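Replication protein (Sphinx1.76-related DNA, PDB 6H24) probably initiates replication of its plasmid-like DNA, and is represented here by its N-terminal WH1 (winged-helix) domain. Local coordinates at residues Q22-L27 with L45-S50; S51-F56 with H61-A66. All coordinates share one frame; numbering follows the deposited sequence.

Contact 1 of 2, residues Q22-L27 with L45-S50; sequences QRLILL and LTVHAS
Val47 meets Leu27 and Leu24 with its two methyl groups, one for each leucine. CG1 of Val47 lies 3.8 Å from CB of Leu27. CG1 of Val47 is also 4.0 Å from CD1 of Leu27, so it rests against both the root and one branch end of that side chain. The two side chains cross at about a right angle. On the other branch, CG2 of Val47 is 4.1 Å from CD1 of Leu24. CG2 of Val47 also lies 4.0 Å from the backbone O of Leu24, so part of the helix main chain shares in the contact. Leu24 starts from its helix at an angle to the strand. Its CG is anti to the backbone N (chi1 170°), and this swings the CD1 branch nearer to Val47. No hydrogen bond joins the two segments. The arrangement belongs to the winged-helix fold: helix 19-34 packs on the first strand, 45-48, which leads directly into helix 49-56. Strand 108-113 positions Val47 from its side, through backbone hydrogen bonds between Val47 and Val109. Leu67 and Cys71 of helix 60-75 extend the apolar cluster, touching Val47 and Leu24 respectively. One residue further on, His48 takes the N-cap position of helix 49-56. Its backbone N is hydrogen-bonded to OE1 of Glu31, a second tie from helix 19-34 to the end of the strand.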
loop_
_atom_site.group_PDB
_atom_site.type_symbol
_atom_site.label_atom_id
_atom_site.label_comp_id
_atom_site.label_asym_id
_atom_site.label_seq_id
_atom_site.Cartn_x
_atom_site.Cartn_y
_atom_site.Cartn_z
ATOM N N GLN A 22 6.596 11.394 -11.778
ATOM C CA GLN A 22 7.546 10.586 -12.531
ATOM C C GLN A 22 8.965 10.806 -12.029
ATOM O O GLN A 22 9.733 9.849 -11.868
ATOM C CB GLN A 22 7.455 10.921 -14.019
ATOM C CG GLN A 22 6.097 10.634 -14.615
ATOM C CD GLN A 22 6.052 10.878 -16.104
ATOM O OE1 GLN A 22 7.064 11.201 -16.726
ATOM N NE2 GLN A 22 4.872 10.722 -16.689
ATOM N N ARG A 23 9.322 12.060 -11.758
ATOM C CA ARG A 23 10.666 12.363 -11.290
ATOM C C ARG A 23 10.875 11.888 -9.858
ATOM O O ARG A 23 11.977 11.450 -9.505
ATOM C CB ARG A 23 10.927 13.861 -11.427
ATOM C CG ARG A 23 11.103 14.273 -12.881
ATOM C CD ARG A 23 11.205 15.765 -13.027
ATOM N NE ARG A 23 11.605 16.160 -14.372
ATOM C CZ ARG A 23 11.628 17.419 -14.795
ATOM N NH1 ARG A 23 11.250 18.392 -13.978
ATOM N NH2 ARG A 23 12.010 17.702 -16.032
ATOM N N LEU A 24 9.841 11.965 -9.018
ATOM C CA LEU A 24 9.942 11.391 -7.681
ATOM C C LEU A 24 10.342 9.920 -7.768
ATOM O O LEU A 24 11.237 9.456 -7.049
ATOM C CB LEU A 24 8.614 11.554 -6.945
ATOM C CG LEU A 24 8.460 10.797 -5.626
ATOM C CD1 LEU A 24 9.394 11.339 -4.568
ATOM C CD2 LEU A 24 7.019 10.895 -5.150
ATOM N N ILE A 25 9.671 9.168 -8.643
ATOM C CA ILE A 25 9.970 7.743 -8.793
ATOM C C ILE A 25 11.381 7.544 -9.334
ATOM O O ILE A 25 12.146 6.714 -8.821
ATOM C CB ILE A 25 8.910 7.070 -9.683
ATOM C CG1 ILE A 25 7.579 6.990 -8.937
ATOM C CG2 ILE A 25 9.362 5.676 -10.122
ATOM C CD1 ILE A 25 6.414 6.579 -9.818
ATOM N N LEU A 26 11.746 8.289 -10.384
ATOM C CA LEU A 26 13.087 8.163 -10.951
ATOM C C LEU A 26 14.148 8.469 -9.900
ATOM O O LEU A 26 15.169 7.774 -9.812
ATOM C CB LEU A 26 13.246 9.090 -12.164
ATOM N N LEU A 27 13.929 9.513 -9.098
ATOM C CA LEU A 27 14.913 9.884 -8.090
ATOM C C LEU A 27 15.046 8.808 -7.021
ATOM O O LEU A 27 16.153 8.542 -6.541
ATOM C CB LEU A 27 14.524 11.219 -7.451
ATOM C CG LEU A 27 14.630 12.450 -8.348
ATOM C CD1 LEU A 27 13.892 13.605 -7.682
ATOM C CD2 LEU A 27 16.078 12.814 -8.628
ATOM N N LEU A 45 12.446 4.167 0.746
ATOM C CA LEU A 45 13.429 4.771 -0.140
ATOM C C LEU A 45 13.422 6.273 0.095
ATOM O O LEU A 45 12.360 6.897 0.076
ATOM C CB LEU A 45 13.091 4.461 -1.594
ATOM C CG LEU A 45 13.078 2.980 -1.954
ATOM C CD1 LEU A 45 12.513 2.776 -3.336
ATOM C CD2 LEU A 45 14.490 2.444 -1.874
ATOM N N THR A 46 14.596 6.845 0.331
ATOM C CA THR A 46 14.721 8.272 0.580
ATOM C C THR A 46 14.945 9.025 -0.728
ATOM O O THR A 46 15.639 8.543 -1.628
ATOM C CB THR A 46 15.868 8.549 1.556
ATOM O OG1 THR A 46 15.590 7.914 2.814
ATOM C CG2 THR A 46 16.057 10.048 1.777
ATOM N N VAL A 47 14.325 10.201 -0.829
ATOM C CA VAL A 47 14.567 11.151 -1.912
ATOM C C VAL A 47 14.885 12.505 -1.295
ATOM O O VAL A 47 14.125 13.008 -0.459
ATOM C CB VAL A 47 13.370 11.275 -2.872
ATOM C CG1 VAL A 47 13.632 12.366 -3.914
ATOM C CG2 VAL A 47 13.085 9.946 -3.550
ATOM N N HIS A 48 16.016 13.080 -1.688
ATOM C CA HIS A 48 16.438 14.393 -1.232
ATOM C C HIS A 48 16.029 15.462 -2.231
ATOM O O HIS A 48 16.201 15.292 -3.441
ATOM C CB HIS A 48 17.958 14.449 -1.041
ATOM C CG HIS A 48 18.456 13.673 0.136
ATOM N ND1 HIS A 48 18.501 12.297 0.164
ATOM C CD2 HIS A 48 18.953 14.090 1.324
ATOM C CE1 HIS A 48 18.989 11.899 1.327
ATOM N NE2 HIS A 48 19.268 12.968 2.049
ATOM N N ALA A 49 15.493 16.576 -1.725
ATOM C CA ALA A 49 15.265 17.719 -2.602
ATOM C C ALA A 49 16.559 18.143 -3.290
ATOM O O ALA A 49 16.530 18.607 -4.435
ATOM C CB ALA A 49 14.670 18.891 -1.821
ATOM N N SER A 50 17.700 17.981 -2.612
ATOM C CA SER A 50 18.981 18.324 -3.218
ATOM C C SER A 50 19.244 17.485 -4.462
ATOM O O SER A 50 19.797 17.986 -5.446
ATOM C CB SER A 50 20.108 18.130 -2.201
ATOM O OG SER A 50 20.082 16.820 -1.655
#

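Contact 2 of 2, residues S51-F56 with H61-A66; sequences SYINQF and HTAYQA
Tyr52 packs against Ala63 and Ala66, and Ile53 against Ala63, between two successive helices, 49-56 and 60-75. Together they form the helix-turn-helix unit of the winged-helix fold. The axes of the two short segments approach to 9.7 Å, with 114° between their N-to-C directions. Small alanines on the second helix face the larger side chains of the first.

The apolar contacts come first. CD2 of Tyr52 is 3.7 Å from CB of Ala63. The neighbouring ring atom, CE2 of Tyr52, lies 4.1 Å from CB of Ala66, one helical turn further on. The methyl of Ala66 lies near the ring plane, so the ring presents its edge to it. It gets there because CG of Tyr52 is anti to the backbone N (chi1 -176°), which sends the ring out toward helix 60-75. Ile53 adds its CG1, 3.9 Å from CB of Ala63, so this one methyl is touched by both residues. An alanine at Tyr52 has no ring, and would probably leave a gap beside Ala63 and Ala66 and leave Val20 and Leu27 of helix 19-34 without the side chain they pack on.

A contact with a polar atom runs along the same ring edge. The backbone O of Ala63 lies near the ring plane, 3.6 Å from CD2 of Tyr52. No hydrogen bond crosses between the segments.

The last kind is aromatic packing within helix 49-56. Phe56 sits one turn after Tyr52, and its backbone N is hydrogen-bonded to Tyr52 O. At the far edge of the tyrosine ring, CD2 of Phe56 lies in the ring plane, 3.9 Å from CD1 of Tyr52.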
loop_
_atom_site.group_PDB
_atom_site.type_symbol
_atom_site.label_atom_id
_atom_site.label_comp_id
_atom_site.label_asym_id
_atom_site.label_seq_id
_atom_site.Cartn_x
_atom_site.Cartn_y
_atom_site.Cartn_z
ATOM N N SER A 51 18.843 16.211 -4.446
ATOM C CA SER A 51 19.008 15.370 -5.630
ATOM C C SER A 51 18.078 15.824 -6.751
ATOM O O SER A 51 18.467 15.839 -7.922
ATOM C CB SER A 51 18.752 13.905 -5.286
ATOM O OG SER A 51 19.593 13.467 -4.234
ATOM N N TYR A 52 16.840 16.193 -6.404
ATOM C CA TYR A 52 15.913 16.735 -7.395
ATOM C C TYR A 52 16.522 17.953 -8.062
ATOM O O TYR A 52 16.516 18.069 -9.298
ATOM C CB TYR A 52 14.575 17.034 -6.694
ATOM C CG TYR A 52 13.420 17.529 -7.548
ATOM C CD1 TYR A 52 13.238 17.094 -8.855
ATOM C CD2 TYR A 52 12.444 18.351 -6.999
ATOM C CE1 TYR A 52 12.157 17.535 -9.614
ATOM C CE2 TYR A 52 11.362 18.786 -7.743
ATOM C CZ TYR A 52 11.221 18.375 -9.047
ATOM O OH TYR A 52 10.135 18.821 -9.773
ATOM N N ILE A 53 17.112 18.835 -7.261
ATOM C CA ILE A 53 17.799 20.009 -7.787
ATOM C C ILE A 53 18.963 19.590 -8.680
ATOM O O ILE A 53 19.124 20.099 -9.795
ATOM C CB ILE A 53 18.274 20.894 -6.620
ATOM C CG1 ILE A 53 17.073 21.517 -5.910
ATOM C CG2 ILE A 53 19.235 21.965 -7.111
ATOM C CD1 ILE A 53 17.396 22.041 -4.533
ATOM N N ASN A 54 19.786 18.644 -8.210
ATOM C CA ASN A 54 20.978 18.261 -8.962
ATOM C C ASN A 54 20.628 17.512 -10.241
ATOM O O ASN A 54 21.348 17.628 -11.242
ATOM C CB ASN A 54 21.902 17.391 -8.107
ATOM C CG ASN A 54 22.632 18.179 -7.038
ATOM O OD1 ASN A 54 22.756 19.400 -7.124
ATOM N ND2 ASN A 54 23.129 17.478 -6.026
ATOM N N GLN A 55 19.547 16.733 -10.230
ATOM C CA GLN A 55 19.228 15.910 -11.390
ATOM C C GLN A 55 18.458 16.690 -12.450
ATOM O O GLN A 55 18.660 16.464 -13.647
ATOM C CB GLN A 55 18.430 14.680 -10.956
ATOM C CG GLN A 55 19.277 13.555 -10.371
ATOM C CD GLN A 55 19.981 12.733 -11.439
ATOM O OE1 GLN A 55 19.504 12.622 -12.568
ATOM N NE2 GLN A 55 21.121 12.152 -11.082
ATOM N N PHE A 56 17.580 17.612 -12.047
ATOM C CA PHE A 56 16.659 18.233 -12.991
ATOM C C PHE A 56 16.757 19.747 -13.061
ATOM O O PHE A 56 16.031 20.358 -13.855
ATOM C CB PHE A 56 15.229 17.792 -12.662
ATOM C CG PHE A 56 15.007 16.336 -12.913
ATOM C CD1 PHE A 56 14.866 15.866 -14.207
ATOM C CD2 PHE A 56 15.031 15.426 -11.876
ATOM C CE1 PHE A 56 14.691 14.521 -14.455
ATOM C CE2 PHE A 56 14.860 14.079 -12.117
ATOM C CZ PHE A 56 14.695 13.626 -13.410
ATOM N N HIS A 61 13.797 26.814 -4.500
ATOM C CA HIS A 61 13.001 27.066 -3.303
ATOM C C HIS A 61 11.699 26.278 -3.293
ATOM O O HIS A 61 11.115 26.097 -2.221
ATOM C CB HIS A 61 12.728 28.562 -3.126
ATOM C CG HIS A 61 11.930 29.183 -4.227
ATOM N ND1 HIS A 61 10.558 29.292 -4.181
ATOM C CD2 HIS A 61 12.315 29.757 -5.391
ATOM C CE1 HIS A 61 10.130 29.897 -5.275
ATOM N NE2 HIS A 61 11.176 30.186 -6.027
ATOM N N THR A 62 11.234 25.801 -4.445
ATOM C CA THR A 62 9.989 25.047 -4.507
ATOM C C THR A 62 10.209 23.550 -4.660
ATOM O O THR A 62 9.230 22.802 -4.727
ATOM C CB THR A 62 9.125 25.534 -5.679
ATOM O OG1 THR A 62 9.868 25.435 -6.901
ATOM C CG2 THR A 62 8.683 26.972 -5.466
ATOM N N ALA A 63 11.464 23.090 -4.673
ATOM C CA ALA A 63 11.740 21.698 -5.014
ATOM C C ALA A 63 11.200 20.756 -3.947
ATOM O O ALA A 63 10.535 19.764 -4.263
ATOM C CB ALA A 63 13.245 21.490 -5.196
ATOM N N TYR A 64 11.448 21.060 -2.672
ATOM C CA TYR A 64 10.979 20.172 -1.617
ATOM C C TYR A 64 9.455 20.118 -1.573
ATOM O O TYR A 64 8.867 19.036 -1.523
ATOM C CB TYR A 64 11.535 20.597 -0.265
ATOM C CG TYR A 64 10.913 19.842 0.889
ATOM C CD1 TYR A 64 11.040 18.467 0.992
ATOM C CD2 TYR A 64 10.180 20.505 1.862
ATOM C CE1 TYR A 64 10.466 17.772 2.046
ATOM C CE2 TYR A 64 9.602 19.821 2.920
ATOM C CZ TYR A 64 9.750 18.452 3.004
ATOM O OH TYR A 64 9.181 17.760 4.048
ATOM N N GLN A 65 8.792 21.281 -1.599
ATOM C CA GLN A 65 7.332 21.275 -1.574
ATOM C C GLN A 65 6.768 20.497 -2.758
ATOM O O GLN A 65 5.770 19.779 -2.623
ATOM C CB GLN A 65 6.790 22.704 -1.571
ATOM C CG GLN A 65 5.294 22.785 -1.296
ATOM C CD GLN A 65 4.939 22.329 0.116
ATOM O OE1 GLN A 65 5.531 22.784 1.095
ATOM N NE2 GLN A 65 3.982 21.419 0.221
ATOM N N ALA A 66 7.391 20.634 -3.934
ATOM C CA ALA A 66 6.945 19.885 -5.102
ATOM C C ALA A 66 7.016 18.385 -4.852
ATOM O O ALA A 66 6.080 17.648 -5.186
ATOM C CB ALA A 66 7.802 20.256 -6.314
#

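Contact 1 is fully buried, while contact 2 lies further from the centre of the chain and is only partly buried. Their centres are 9 Å apart. Both use helix 49-56: contact 1 includes its first two residues, contact 2 the remaining six. Neither has a hydrogen bond between its segments. Contact 1 joins helix to strand mainly through branched aliphatic side chains. Contact 2 joins helix to helix and brings in an aromatic edge against alanines. The two meet directly where CD1 of Leu27 lies 3.6 Å from CB of Tyr52. A second junction places CB of Ala49 3.9 Å from CB of Tyr64.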